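Local coordinates for protein galactose mutarotase related enzyme (Lactobacillus casei, PDB 3Q1N) that probably binds carbohydrate and acts as an isomerase of the aldose 1-epimerase (galactose mutarotase) family, at residues K55-Q60 and L260-G265; H45-F50 and G141-F146; L166-Q171 and L210-I215; T240-E245 and A253-D258; I3-S8 and Y115-G120. One frame throughout, in Å; residues are numbered along the deposited sequence. Where two conformers were deposited one is given.

Contact 1 (K55-Q60 and L260-G265); sequences KSNQDQ and LPDQAG
Asn57 and Asp262 meet between two irregular loops, with the backbone around Gly265 completing the contact. The backbone N-H of Asn57 is directed at the Asp262 carboxylate: N lies 3.0 Å from OD2, which accepts on its anti lone pair, the one turned away from OD1. Two waters also donate to OD2: one is shared with Ser56 OG and the other with the carbonyl oxygen of Gln60, which puts three donors on a single oxygen. The second oxygen, OD1, has weaker partners, a long ion pair with Lys273 and a weak hydrogen bond with Thr268. Asn57 CG stands anti to its own carbonyl carbon (chi1 -73°), 3.3 Å from the carbonyl oxygen of Gly265. The amide donates from ND2 to Gln263 O at 2.9 Å, with the acceptor in the amide plane. Gly265 O also receives a nearly straight bond from Gln58 NE2 at 3.0 Å. Gly265 itself has backbone angles that would drive a CB into the carbonyl oxygen of the residue before, which favours glycine. Asp262 N makes a weak bond to Lys55 O, at 3.5 Å. The chemistry is almost wholly polar: amide groups and N-H donors of the 55-60 loop answer carbonyl and carboxylate oxygens of the 260-265 loop, and the cluster of donors round OD2 would probably favour a negatively charged Asp262.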
# COMPACT_ATOMS: atom_id res chain seq x y z
N LYS A 55 4.89 -9.93 -5.81
CA LYS A 55 5.71 -10.64 -6.78
C LYS A 55 4.82 -11.24 -7.88
O LYS A 55 3.68 -11.54 -7.65
CB LYS A 55 6.53 -11.77 -6.12
CG LYS A 55 7.84 -11.33 -5.43
CD LYS A 55 8.61 -12.58 -4.96
CE LYS A 55 9.93 -12.26 -4.30
NZ LYS A 55 10.56 -13.49 -3.64
N SER A 56 5.41 -11.40 -9.05
CA SER A 56 4.84 -12.04 -10.21
C SER A 56 5.49 -13.43 -10.40
O SER A 56 6.70 -13.59 -10.19
CB SER A 56 5.07 -11.20 -11.49
OG SER A 56 4.26 -10.05 -11.49
N ASN A 57 4.68 -14.41 -10.81
CA ASN A 57 5.15 -15.79 -10.98
C ASN A 57 6.30 -15.78 -12.00
O ASN A 57 6.13 -15.33 -13.14
CB ASN A 57 4.02 -16.68 -11.48
CG ASN A 57 2.98 -16.98 -10.41
OD1 ASN A 57 3.31 -17.10 -9.23
ND2 ASN A 57 1.71 -17.13 -10.83
N GLN A 58 7.48 -16.25 -11.56
CA GLN A 58 8.68 -16.30 -12.41
C GLN A 58 8.98 -14.95 -13.06
O GLN A 58 9.44 -14.90 -14.21
CB GLN A 58 8.55 -17.38 -13.48
CG GLN A 58 8.36 -18.79 -12.86
CD GLN A 58 6.90 -19.15 -12.70
OE1 GLN A 58 6.19 -19.15 -13.70
NE2 GLN A 58 6.44 -19.47 -11.46
N ASP A 59 8.68 -13.91 -12.30
CA ASP A 59 8.86 -12.49 -12.67
C ASP A 59 8.34 -12.17 -14.06
O ASP A 59 8.93 -11.41 -14.84
CB ASP A 59 10.33 -12.10 -12.49
CG ASP A 59 10.79 -12.16 -11.01
OD1 ASP A 59 10.08 -11.70 -10.08
OD2 ASP A 59 11.90 -12.61 -10.77
N GLN A 60 7.19 -12.75 -14.37
CA GLN A 60 6.55 -12.52 -15.68
C GLN A 60 5.04 -12.73 -15.54
O GLN A 60 4.53 -13.11 -14.46
CB GLN A 60 7.15 -13.45 -16.76
CG GLN A 60 6.86 -14.92 -16.51
CD GLN A 60 7.70 -15.86 -17.40
OE1 GLN A 60 7.21 -16.39 -18.39
NE2 GLN A 60 8.94 -16.09 -17.02
N LEU A 260 -3.84 -7.87 -5.71
CA LEU A 260 -3.26 -8.93 -4.88
C LEU A 260 -2.02 -9.48 -5.53
O LEU A 260 -1.91 -9.52 -6.76
CB LEU A 260 -4.25 -10.07 -4.75
CG LEU A 260 -5.56 -9.85 -3.96
CD1 LEU A 260 -6.52 -10.98 -4.15
CD2 LEU A 260 -5.20 -9.61 -2.51
N PRO A 261 -1.05 -9.94 -4.70
CA PRO A 261 0.07 -10.68 -5.28
C PRO A 261 -0.43 -11.89 -6.07
O PRO A 261 -1.52 -12.39 -5.83
CB PRO A 261 0.84 -11.18 -4.05
CG PRO A 261 0.35 -10.25 -2.90
CD PRO A 261 -1.03 -9.92 -3.23
N ASP A 262 0.39 -12.41 -6.97
CA ASP A 262 0.00 -13.57 -7.71
C ASP A 262 -0.24 -14.79 -6.81
O ASP A 262 0.40 -14.98 -5.76
CB ASP A 262 1.11 -13.97 -8.68
CG ASP A 262 0.89 -13.49 -10.12
OD1 ASP A 262 -0.28 -13.24 -10.55
OD2 ASP A 262 1.90 -13.42 -10.85
N GLN A 263 -1.18 -15.61 -7.26
CA GLN A 263 -1.33 -16.98 -6.75
C GLN A 263 -0.24 -17.83 -7.40
O GLN A 263 -0.08 -17.82 -8.60
CB GLN A 263 -2.70 -17.55 -7.10
CG GLN A 263 -2.81 -19.00 -6.66
CD GLN A 263 -4.21 -19.59 -6.67
OE1 GLN A 263 -5.22 -18.87 -6.84
NE2 GLN A 263 -4.29 -20.91 -6.51
N ALA A 264 0.51 -18.57 -6.57
CA ALA A 264 1.65 -19.40 -7.03
C ALA A 264 1.27 -20.34 -8.17
O ALA A 264 0.19 -20.92 -8.20
CB ALA A 264 2.19 -20.22 -5.86
N GLY A 265 2.18 -20.52 -9.11
CA GLY A 265 1.98 -21.44 -10.21
C GLY A 265 2.51 -20.85 -11.50
O GLY A 265 3.49 -20.09 -11.49
O HOH W 1 1.65 -9.68 -8.35
O HOH W 2 1.76 -10.92 -11.96
O HOH W 3 2.23 -14.12 -13.40

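Contact 2 (H45-F50 and G141-F146); sequences HAPILF and GFHPAF. With EDO (1,2-ethanediol), chain J.
Ala46 sets its methyl against Pro144 and Phe142: CB is 3.5 Å from Pro144 CA, tight for two carbons, and 3.8 Å from Phe142 CE1. Pro144 CD sits over the centre of one face of the Phe142 ring, while Ala46 O lies at its edge. Leu49 CD1 approaches the imidazole edge of His143 at 4.1 Å from CD2, and NE2 donates in the ring plane to O2 of a bound 1,2-ethanediol at 2.7 Å, consistent with a pocket for a polar ligand such as a sugar. Backbone bonds fix this register: Ala145 N to His45 O, a bent His143 N to Pro47 O, and the antiparallel hydrogen-bonded pair Leu49 and Gly141. At Gly141 a CB would press on Leu49 CD1. On its other side strand 136-147 bonds to strand 251-258 through Phe142 and Pro144, while Ile48 reaches Val113 and Tyr115 of strand 109-118 and Ala46 touches Leu21 of strand 20-26.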
# COMPACT_ATOMS: atom_id res chain seq x y z
N HIS A 45 9.98 3.81 2.56
CA HIS A 45 9.10 4.49 3.53
C HIS A 45 7.62 4.13 3.27
O HIS A 45 6.93 3.62 4.14
CB HIS A 45 9.27 6.04 3.46
CG HIS A 45 10.69 6.51 3.46
ND1 HIS A 45 11.31 6.99 4.60
CD2 HIS A 45 11.62 6.56 2.47
CE1 HIS A 45 12.56 7.35 4.29
NE2 HIS A 45 12.76 7.11 3.01
N ALA A 46 7.15 4.42 2.06
CA ALA A 46 5.73 4.22 1.70
C ALA A 46 5.52 4.18 0.18
O ALA A 46 4.84 5.07 -0.40
CB ALA A 46 4.85 5.36 2.37
N PRO A 47 6.10 3.16 -0.48
CA PRO A 47 5.98 3.14 -1.93
C PRO A 47 4.57 2.96 -2.50
O PRO A 47 3.67 2.34 -1.88
CB PRO A 47 6.81 1.93 -2.37
CG PRO A 47 7.57 1.49 -1.17
CD PRO A 47 6.93 2.06 0.05
N ILE A 48 4.43 3.49 -3.72
CA ILE A 48 3.27 3.21 -4.55
C ILE A 48 3.55 1.95 -5.35
O ILE A 48 4.68 1.77 -5.87
CB ILE A 48 2.95 4.40 -5.50
CG1 ILE A 48 2.51 5.60 -4.67
CG2 ILE A 48 1.82 3.98 -6.51
CD1 ILE A 48 2.34 6.93 -5.48
N LEU A 49 2.55 1.08 -5.44
CA LEU A 49 2.63 -0.24 -6.10
C LEU A 49 1.73 -0.20 -7.33
O LEU A 49 0.52 -0.20 -7.21
CB LEU A 49 2.19 -1.34 -5.14
CG LEU A 49 2.75 -1.33 -3.72
CD1 LEU A 49 2.10 -2.47 -2.91
CD2 LEU A 49 4.27 -1.45 -3.71
N PHE A 50 2.33 -0.12 -8.52
CA PHE A 50 1.54 -0.10 -9.77
C PHE A 50 2.47 -0.53 -10.90
O PHE A 50 3.60 -0.13 -10.90
CB PHE A 50 1.03 1.32 -10.08
CG PHE A 50 0.38 1.47 -11.44
CD1 PHE A 50 -0.99 1.25 -11.59
CD2 PHE A 50 1.13 1.87 -12.57
CE1 PHE A 50 -1.62 1.39 -12.81
CE2 PHE A 50 0.48 2.04 -13.81
CZ PHE A 50 -0.89 1.80 -13.93
N GLY A 141 -1.60 -0.34 -5.31
CA GLY A 141 -1.54 -0.38 -3.84
C GLY A 141 -0.64 0.72 -3.29
O GLY A 141 0.11 1.38 -4.04
N PHE A 142 -0.74 0.93 -1.99
CA PHE A 142 0.06 1.92 -1.25
C PHE A 142 0.63 1.15 -0.02
O PHE A 142 -0.11 0.41 0.64
CB PHE A 142 -0.88 3.07 -0.87
CG PHE A 142 -0.28 4.12 0.06
CD1 PHE A 142 0.98 4.67 -0.11
CD2 PHE A 142 -1.06 4.60 1.07
CE1 PHE A 142 1.45 5.63 0.73
CE2 PHE A 142 -0.62 5.57 1.91
CZ PHE A 142 0.63 6.09 1.75
N HIS A 143 1.91 1.32 0.27
CA HIS A 143 2.70 0.46 1.17
C HIS A 143 3.38 1.25 2.32
O HIS A 143 4.58 1.14 2.54
CB HIS A 143 3.77 -0.23 0.26
CG HIS A 143 4.45 -1.44 0.83
ND1 HIS A 143 5.27 -1.40 1.94
CD2 HIS A 143 4.53 -2.71 0.37
CE1 HIS A 143 5.80 -2.59 2.15
NE2 HIS A 143 5.38 -3.41 1.20
N PRO A 144 2.61 2.03 3.13
CA PRO A 144 3.26 2.84 4.18
C PRO A 144 3.67 1.99 5.37
O PRO A 144 2.89 1.17 5.83
CB PRO A 144 2.15 3.80 4.58
CG PRO A 144 0.89 3.11 4.25
CD PRO A 144 1.20 2.41 2.96
N ALA A 145 4.85 2.24 5.88
CA ALA A 145 5.32 1.63 7.13
C ALA A 145 5.23 2.71 8.21
O ALA A 145 5.70 3.83 8.04
CB ALA A 145 6.75 1.19 6.98
N PHE A 146 4.58 2.36 9.30
CA PHE A 146 4.34 3.25 10.43
C PHE A 146 5.19 2.89 11.62
O PHE A 146 5.29 1.71 12.01
CB PHE A 146 2.88 3.16 10.84
CG PHE A 146 1.94 3.67 9.78
CD1 PHE A 146 1.88 5.03 9.50
CD2 PHE A 146 1.20 2.79 9.02
CE1 PHE A 146 1.03 5.51 8.51
CE2 PHE A 146 0.37 3.26 8.01
CZ PHE A 146 0.28 4.61 7.75
C1 EDO J . 4.15 -6.58 2.13
O1 EDO J . 3.41 -6.12 0.99
C2 EDO J . 5.56 -7.00 1.79
O2 EDO J . 6.32 -5.92 1.21

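Contact 3 (L166-Q171 and L210-I215); sequences LNSPLQ and LANSEI
Asn212 extends its amide into the 166-171 loop and is met there from several directions. Leu166 and Asn212 cross obliquely, with CD1 of the leucine 3.7 Å from ND2, whereas Leu170 passes the amide at about a right angle, its CD2 3.8 Å from OD1. Both ends of the amide are bonded. OD1 accepts Gln171 N at 2.9 Å in the carbonyl plane, on a lone pair; ND2 donates to Pro169 O at 3.0 Å, the oxygen lying in the amide plane but the donor standing 49° above the plane of that carbonyl. Asn212 also opens a type I beta turn that runs to Ile215. Within it, Glu214 and Asn167 run alongside one another in opposite senses, carboxylate and amide planes only 16° apart. Glu214 CG, between its backbone N and carbonyl carbon (chi1 69°), lies 3.8 Å from Asn167 ND2. OE2 takes Asn167 N on its anti lone pair at 2.8 Å. Ala211 N bonds to Gln171 O, and Leu170 CD2 packs on Leu210 CD2 at 4.1 Å. The 166-171 loop follows strand 160-164, and the 210-215 loop leads into its sheet neighbour 217-221. With a single backbone-to-backbone bond between them, they are joined mainly by side chains bonding to main chain, Asn212 satisfying a donor and an acceptor at once.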
# COMPACT_ATOMS: atom_id res chain seq x y z
N LEU A 166 -17.51 -4.89 10.16
CA LEU A 166 -17.12 -6.26 9.83
C LEU A 166 -18.39 -7.11 9.79
O LEU A 166 -19.10 -7.23 10.80
CB LEU A 166 -16.10 -6.76 10.87
CG LEU A 166 -15.17 -7.90 10.55
CD1 LEU A 166 -14.33 -7.64 9.26
CD2 LEU A 166 -14.26 -8.22 11.77
N ASN A 167 -18.68 -7.68 8.62
CA ASN A 167 -19.92 -8.48 8.44
C ASN A 167 -19.69 -9.99 8.50
O ASN A 167 -20.62 -10.76 8.25
CB ASN A 167 -20.56 -8.18 7.09
CG ASN A 167 -20.91 -6.73 6.91
OD1 ASN A 167 -21.19 -6.00 7.88
ND2 ASN A 167 -20.89 -6.29 5.66
N SER A 168 -18.47 -10.41 8.80
CA SER A 168 -18.16 -11.83 9.00
C SER A 168 -16.77 -11.89 9.65
O SER A 168 -16.09 -10.87 9.70
CB SER A 168 -18.22 -12.61 7.67
OG SER A 168 -17.17 -12.27 6.78
N PRO A 169 -16.35 -13.06 10.17
CA PRO A 169 -15.07 -13.11 10.83
C PRO A 169 -13.93 -12.65 9.93
O PRO A 169 -14.02 -12.80 8.72
CB PRO A 169 -14.90 -14.58 11.16
CG PRO A 169 -16.32 -15.07 11.37
CD PRO A 169 -17.11 -14.32 10.34
N LEU A 170 -12.90 -12.07 10.54
CA LEU A 170 -11.72 -11.62 9.80
C LEU A 170 -11.06 -12.79 9.08
O LEU A 170 -10.86 -13.83 9.71
CB LEU A 170 -10.68 -11.03 10.76
CG LEU A 170 -10.71 -9.54 11.07
CD1 LEU A 170 -9.70 -9.24 12.23
CD2 LEU A 170 -10.44 -8.69 9.83
N GLN A 171 -10.73 -12.60 7.80
CA GLN A 171 -10.07 -13.64 7.00
C GLN A 171 -8.87 -13.04 6.28
O GLN A 171 -8.83 -11.82 6.01
CB GLN A 171 -11.07 -14.26 6.00
CG GLN A 171 -12.26 -15.03 6.66
CD GLN A 171 -11.86 -16.39 7.21
OE1 GLN A 171 -11.69 -17.35 6.45
NE2 GLN A 171 -11.74 -16.48 8.54
N LEU A 210 -5.81 -8.96 4.55
CA LEU A 210 -7.21 -9.08 4.97
C LEU A 210 -8.14 -9.08 3.77
O LEU A 210 -8.07 -8.20 2.89
CB LEU A 210 -7.62 -7.93 5.91
CG LEU A 210 -6.77 -7.77 7.17
CD1 LEU A 210 -7.33 -6.59 8.00
CD2 LEU A 210 -6.75 -9.02 8.02
N ALA A 211 -9.01 -10.08 3.75
CA ALA A 211 -9.92 -10.33 2.64
C ALA A 211 -11.26 -9.63 2.78
O ALA A 211 -12.05 -9.63 1.82
CB ALA A 211 -10.13 -11.82 2.49
N ASN A 212 -11.54 -9.03 3.95
CA ASN A 212 -12.87 -8.48 4.24
C ASN A 212 -13.04 -7.09 3.62
O ASN A 212 -12.67 -6.08 4.20
CB ASN A 212 -13.14 -8.46 5.76
CG ASN A 212 -12.89 -9.79 6.42
OD1 ASN A 212 -11.76 -10.19 6.58
ND2 ASN A 212 -13.96 -10.45 6.90
N SER A 213 -13.63 -7.04 2.42
CA SER A 213 -13.65 -5.79 1.65
C SER A 213 -14.59 -4.73 2.17
O SER A 213 -14.50 -3.56 1.75
CB SER A 213 -13.97 -6.08 0.18
OG SER A 213 -13.01 -6.97 -0.34
N GLU A 214 -15.49 -5.10 3.07
CA GLU A 214 -16.42 -4.16 3.62
C GLU A 214 -15.82 -3.16 4.62
O GLU A 214 -16.50 -2.20 5.03
CB GLU A 214 -17.54 -4.90 4.33
CG GLU A 214 -17.14 -5.65 5.64
CD GLU A 214 -16.76 -7.12 5.42
OE1 GLU A 214 -16.24 -7.48 4.32
OE2 GLU A 214 -16.96 -7.91 6.38
N ILE A 215 -14.58 -3.41 5.06
CA ILE A 215 -13.94 -2.52 6.04
C ILE A 215 -13.81 -1.09 5.53
O ILE A 215 -13.39 -0.85 4.40
CB ILE A 215 -12.53 -3.05 6.46
CG1 ILE A 215 -12.69 -4.40 7.16
CG2 ILE A 215 -11.79 -2.00 7.38
CD1 ILE A 215 -11.35 -5.19 7.35

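Contact 4 (T240-E245 and A253-D258); sequences TIWSPE and AVEPFD. With EDO (1,2-ethanediol), chain J; EDO (1,2-ethanediol), chain N.
Thr240, Trp242, Ala253 and Glu255 are joined first by backbone bonds. Thr240 with Glu255 and Trp242 with Ala253 form antiparallel hydrogen-bonded pairs, the shortest bond being Glu255 N to Thr240 O at 2.7 Å; Ile241 and Val254 form the non-hydrogen-bonded pair between them. Aromatic contacts gather on the face bearing Thr240, Trp242 and Glu255. Thr240 lies over one face of the Phe257 ring, its CB 4.0 Å from the centroid in a CH-pi contact, and its OG1 stands toward the rim, 3.1 Å from CE2. This hydroxyl is buried without a polar partner. The indole of Trp242 presents its CE3 edge to Ala253 CB at 3.8 Å, and Glu255 OE2 packs 3.5 Å from Trp242 CB. The strands belong to the beta hairpin 238-242 and 251-258, whose face carrying these side chains also receives a 1,2-ethanediol, as might suit a carbohydrate site of this family. Trp242 CG, anti to the backbone N (chi1 173°), lies 3.6 Å from the diol C1, and C2 rests over one face of the indole. An alanine at Trp242 would probably leave the diol carbons without that flat surface and open a gap beside Ala253 CB. Among the polar contacts, the diol O1 donates to Glu255 OE1 at 2.7 Å, and the indole NE1 makes a weak bond to Glu245 OE1. Rings of Trp42 and His143 also meet the indole.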
# COMPACT_ATOMS: atom_id res chain seq x y z
N THR A 240 -3.28 -4.93 3.87
CA THR A 240 -2.21 -5.85 4.21
C THR A 240 -1.35 -5.34 5.37
O THR A 240 -0.98 -4.17 5.40
CB THR A 240 -1.34 -6.13 2.99
OG1 THR A 240 -2.16 -6.78 2.01
CG2 THR A 240 -0.16 -7.03 3.32
N ILE A 241 -1.06 -6.23 6.32
CA ILE A 241 -0.18 -5.92 7.43
C ILE A 241 1.13 -6.67 7.22
O ILE A 241 1.13 -7.86 6.87
CB ILE A 241 -0.81 -6.33 8.78
CG1 ILE A 241 -2.23 -5.76 8.91
CG2 ILE A 241 0.07 -5.84 9.96
CD1 ILE A 241 -3.35 -6.72 8.42
N TRP A 242 2.24 -5.97 7.42
CA TRP A 242 3.60 -6.52 7.18
C TRP A 242 4.64 -5.88 8.09
O TRP A 242 4.59 -4.70 8.36
CB TRP A 242 4.03 -6.33 5.71
CG TRP A 242 5.44 -6.71 5.46
CD1 TRP A 242 5.97 -7.98 5.41
CD2 TRP A 242 6.53 -5.82 5.32
NE1 TRP A 242 7.32 -7.92 5.21
CE2 TRP A 242 7.69 -6.60 5.14
CE3 TRP A 242 6.65 -4.42 5.29
CZ2 TRP A 242 8.96 -6.04 4.95
CZ3 TRP A 242 7.88 -3.86 5.08
CH2 TRP A 242 9.03 -4.68 4.92
N SER A 243 5.55 -6.70 8.61
CA SER A 243 6.78 -6.21 9.23
C SER A 243 7.86 -7.23 8.95
O SER A 243 7.58 -8.42 8.89
CB SER A 243 6.60 -6.08 10.74
OG SER A 243 7.67 -5.33 11.27
N PRO A 244 9.09 -6.77 8.71
CA PRO A 244 10.16 -7.69 8.33
C PRO A 244 10.20 -8.96 9.19
O PRO A 244 10.28 -8.90 10.44
CB PRO A 244 11.42 -6.86 8.55
CG PRO A 244 10.98 -5.44 8.20
CD PRO A 244 9.54 -5.36 8.70
N GLU A 245 10.18 -10.09 8.48
CA GLU A 245 10.03 -11.40 9.09
C GLU A 245 11.30 -11.79 9.84
O GLU A 245 12.42 -11.59 9.36
CB GLU A 245 9.68 -12.44 8.03
CG GLU A 245 8.43 -12.11 7.19
CD GLU A 245 8.75 -11.64 5.77
OE1 GLU A 245 9.36 -10.56 5.59
OE2 GLU A 245 8.38 -12.37 4.83
N ALA A 253 3.79 -2.00 8.73
CA ALA A 253 3.14 -1.48 7.55
C ALA A 253 1.69 -1.92 7.49
O ALA A 253 1.35 -3.07 7.79
CB ALA A 253 3.91 -1.90 6.26
N VAL A 254 0.82 -1.00 7.06
CA VAL A 254 -0.61 -1.25 6.93
C VAL A 254 -0.95 -0.68 5.57
O VAL A 254 -0.91 0.53 5.38
CB VAL A 254 -1.44 -0.62 8.08
CG1 VAL A 254 -2.92 -1.08 7.94
CG2 VAL A 254 -0.86 -1.02 9.47
N GLU A 255 -1.24 -1.58 4.62
CA GLU A 255 -1.09 -1.31 3.21
C GLU A 255 -2.38 -1.48 2.43
O GLU A 255 -2.86 -2.61 2.23
CB GLU A 255 -0.02 -2.24 2.63
CG GLU A 255 1.30 -2.35 3.46
CD GLU A 255 2.18 -3.48 2.99
OE1 GLU A 255 1.80 -4.19 2.03
OE2 GLU A 255 3.27 -3.69 3.57
N PRO A 256 -2.99 -0.36 2.00
CA PRO A 256 -4.20 -0.50 1.21
C PRO A 256 -3.90 -1.12 -0.16
O PRO A 256 -3.02 -0.60 -0.87
CB PRO A 256 -4.71 0.95 1.09
CG PRO A 256 -4.12 1.69 2.28
CD PRO A 256 -2.76 1.05 2.42
N PHE A 257 -4.64 -2.16 -0.53
CA PHE A 257 -4.44 -2.92 -1.79
C PHE A 257 -5.71 -2.89 -2.65
O PHE A 257 -6.79 -3.36 -2.22
CB PHE A 257 -4.14 -4.41 -1.54
CG PHE A 257 -2.69 -4.78 -1.19
CD1 PHE A 257 -1.71 -3.86 -0.87
CD2 PHE A 257 -2.35 -6.12 -1.15
CE1 PHE A 257 -0.42 -4.27 -0.54
CE2 PHE A 257 -1.07 -6.51 -0.83
CZ PHE A 257 -0.12 -5.62 -0.52
N ASP A 258 -5.58 -2.36 -3.87
CA ASP A 258 -6.56 -2.60 -4.95
C ASP A 258 -5.96 -3.60 -5.95
O ASP A 258 -5.68 -3.27 -7.07
CB ASP A 258 -6.96 -1.28 -5.62
CG ASP A 258 -8.10 -1.44 -6.62
OD1 ASP A 258 -8.88 -2.42 -6.50
OD2 ASP A 258 -8.21 -0.55 -7.51
C1 EDO J . 4.15 -6.58 2.13
O1 EDO J . 3.41 -6.12 0.99
C2 EDO J . 5.56 -7.00 1.79
O2 EDO J . 6.32 -5.92 1.21
C1 EDO N . -12.36 -2.98 -6.55
O1 EDO N . -11.33 -3.70 -7.26
C2 EDO N . -12.98 -1.95 -7.46
O2 EDO N . -12.18 -0.77 -7.45

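Contact 5 (I3-S8 and Y115-G120); sequences ITIENS and YMLTDG
Strands 3-6 and 115-118 run roughly in the same direction, 29° apart, with axes 7.1 Å from each other, and Glu6 and Leu117 have the nearest CA atoms. Side chains fill this separation. Ile5 meets Tyr115 at about a right angle, its CD1 3.9 Å from Tyr115 CB, and its CG1 lies equally close to Leu117 CD1. That leucine methyl touches the backbone of the first strand, 3.5 Å from both Ile5 O and Glu6 CA. The strands belong to different antiparallel sheets, 2-6 being the edge of a four-stranded one and 109-118 part of the large nine-stranded one, so the contact joins two sheets of the beta-supersandwich fold of this clan. Asn7 CG lies between its backbone N and carbonyl carbon (chi1 63°), which brings it 4.1 Å from Leu117 CB. ND2 donates to Thr118 O at 3.1 Å, the oxygen lying in the amide plane of Asn7, but the donor stands 76° above the plane of the carbonyl it meets. The other end of the amide, OD1, accepts from Phe10 N. An alanine at Asn7 would probably leave Thr118 O and Phe10 N without these mates and open a gap beside Leu117 CB. Further out, a water joins Ser8 OG, 2.7 Å away, to Asp119, donating to OD1 at 3.1 Å. Glu6 turns from the contact toward Lys27, with which it forms a salt bridge.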
# COMPACT_ATOMS: atom_id res chain seq x y z
N ILE A 3 9.15 17.37 -2.27
CA ILE A 3 8.20 18.42 -2.11
C ILE A 3 7.69 18.31 -0.68
O ILE A 3 7.43 17.20 -0.17
CB ILE A 3 6.99 18.21 -3.06
CG1 ILE A 3 7.45 18.24 -4.53
CG2 ILE A 3 5.90 19.23 -2.81
CD1 ILE A 3 7.96 19.62 -5.01
N THR A 4 7.52 19.44 -0.04
CA THR A 4 6.86 19.43 1.26
C THR A 4 5.51 20.14 1.18
O THR A 4 5.34 21.10 0.42
CB THR A 4 7.74 20.05 2.36
OG1 THR A 4 7.95 21.44 2.15
CG2 THR A 4 9.10 19.32 2.47
N ILE A 5 4.55 19.65 1.95
CA ILE A 5 3.29 20.34 2.17
C ILE A 5 3.10 20.41 3.65
O ILE A 5 3.70 19.63 4.41
CB ILE A 5 2.09 19.66 1.46
CG1 ILE A 5 2.00 18.15 1.79
CG2 ILE A 5 2.17 19.88 -0.11
CD1 ILE A 5 0.70 17.45 1.26
N GLU A 6 2.28 21.34 4.09
CA GLU A 6 2.07 21.51 5.53
C GLU A 6 0.89 22.36 5.84
O GLU A 6 0.44 23.16 5.01
CB GLU A 6 3.32 22.13 6.18
CG GLU A 6 3.66 23.54 5.77
CD GLU A 6 5.04 23.91 6.32
OE1 GLU A 6 5.17 24.15 7.54
OE2 GLU A 6 6.02 23.90 5.52
N ASN A 7 0.36 22.16 7.03
CA ASN A 7 -0.65 23.06 7.58
C ASN A 7 -0.25 23.35 9.03
O ASN A 7 0.90 23.13 9.43
CB ASN A 7 -2.07 22.51 7.37
CG ASN A 7 -2.31 21.20 8.09
OD1 ASN A 7 -1.49 20.77 8.92
ND2 ASN A 7 -3.45 20.57 7.80
N SER A 8 -1.16 23.88 9.84
CA SER A 8 -0.78 24.25 11.20
C SER A 8 -0.40 23.03 12.07
O SER A 8 0.39 23.17 13.00
CB SER A 8 -1.91 25.01 11.89
OG SER A 8 -2.94 24.17 12.31
N TYR A 115 -1.98 14.71 -2.95
CA TYR A 115 -1.84 14.65 -1.50
C TYR A 115 -2.38 15.94 -0.93
O TYR A 115 -2.06 17.00 -1.45
CB TYR A 115 -0.39 14.51 -1.09
CG TYR A 115 0.27 13.22 -1.52
CD1 TYR A 115 0.15 12.07 -0.74
CD2 TYR A 115 1.01 13.15 -2.69
CE1 TYR A 115 0.78 10.90 -1.10
CE2 TYR A 115 1.61 11.95 -3.08
CZ TYR A 115 1.48 10.84 -2.27
OH TYR A 115 2.05 9.63 -2.62
N MSE A 116 -3.14 15.87 0.16
CA MSE A 116 -3.58 17.07 0.83
C MSE A 116 -3.64 16.84 2.34
O MSE A 116 -4.22 15.84 2.80
CB MSE A 116 -4.95 17.50 0.29
CG MSE A 116 -5.39 18.84 0.83
SE MSE A 116 -7.18 19.33 0.27
CE MSE A 116 -7.87 17.76 -0.60
N LEU A 117 -3.02 17.76 3.09
CA LEU A 117 -3.11 17.76 4.55
C LEU A 117 -4.33 18.57 4.98
O LEU A 117 -4.64 19.63 4.40
CB LEU A 117 -1.87 18.34 5.20
CG LEU A 117 -0.63 17.46 5.12
CD1 LEU A 117 0.64 18.29 5.47
CD2 LEU A 117 -0.84 16.11 5.97
N THR A 118 -5.03 18.03 5.96
CA THR A 118 -6.23 18.62 6.57
C THR A 118 -6.07 18.57 8.08
O THR A 118 -5.09 18.02 8.61
CB THR A 118 -7.51 17.80 6.21
OG1 THR A 118 -7.45 16.52 6.85
CG2 THR A 118 -7.66 17.67 4.67
N ASP A 119 -7.05 19.08 8.82
CA ASP A 119 -7.00 18.92 10.28
C ASP A 119 -6.95 17.45 10.73
O ASP A 119 -6.45 17.12 11.80
CB ASP A 119 -8.22 19.55 10.94
CG ASP A 119 -8.11 21.04 11.05
OD1 ASP A 119 -7.01 21.58 10.83
OD2 ASP A 119 -9.16 21.68 11.38
N GLY A 120 -7.53 16.56 9.94
CA GLY A 120 -7.62 15.16 10.30
C GLY A 120 -6.37 14.35 10.02
O GLY A 120 -6.17 13.30 10.63
O HOH W 4 -4.04 22.31 10.67

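Contacts 2 and 4 lie near the middle of the molecule, centres 8 Å apart, on strands 136-147 and 251-258, which are neighbours in one sheet; both touch the same 1,2-ethanediol, which bridges His143 and Glu255 and may mark the carbohydrate pocket, though it probably comes from the crystallisation liquor. Contact 3 adjoins contact 4 through Leu210 and Ile241, with centres 16 Å apart. The 260-265 segment of contact 1 follows 253-258 almost at once, and contacts 3 and 4 are nested within the loop contact 1 closes. Contact 5, reached from contact 2 through Tyr115 and Ile48, lies about 36 Å from contact 1, centre to centre, across the chain's centre. Contacts 1 and 2 cross along the sequence, as do 2 and 5, interlocking distant parts of the chain.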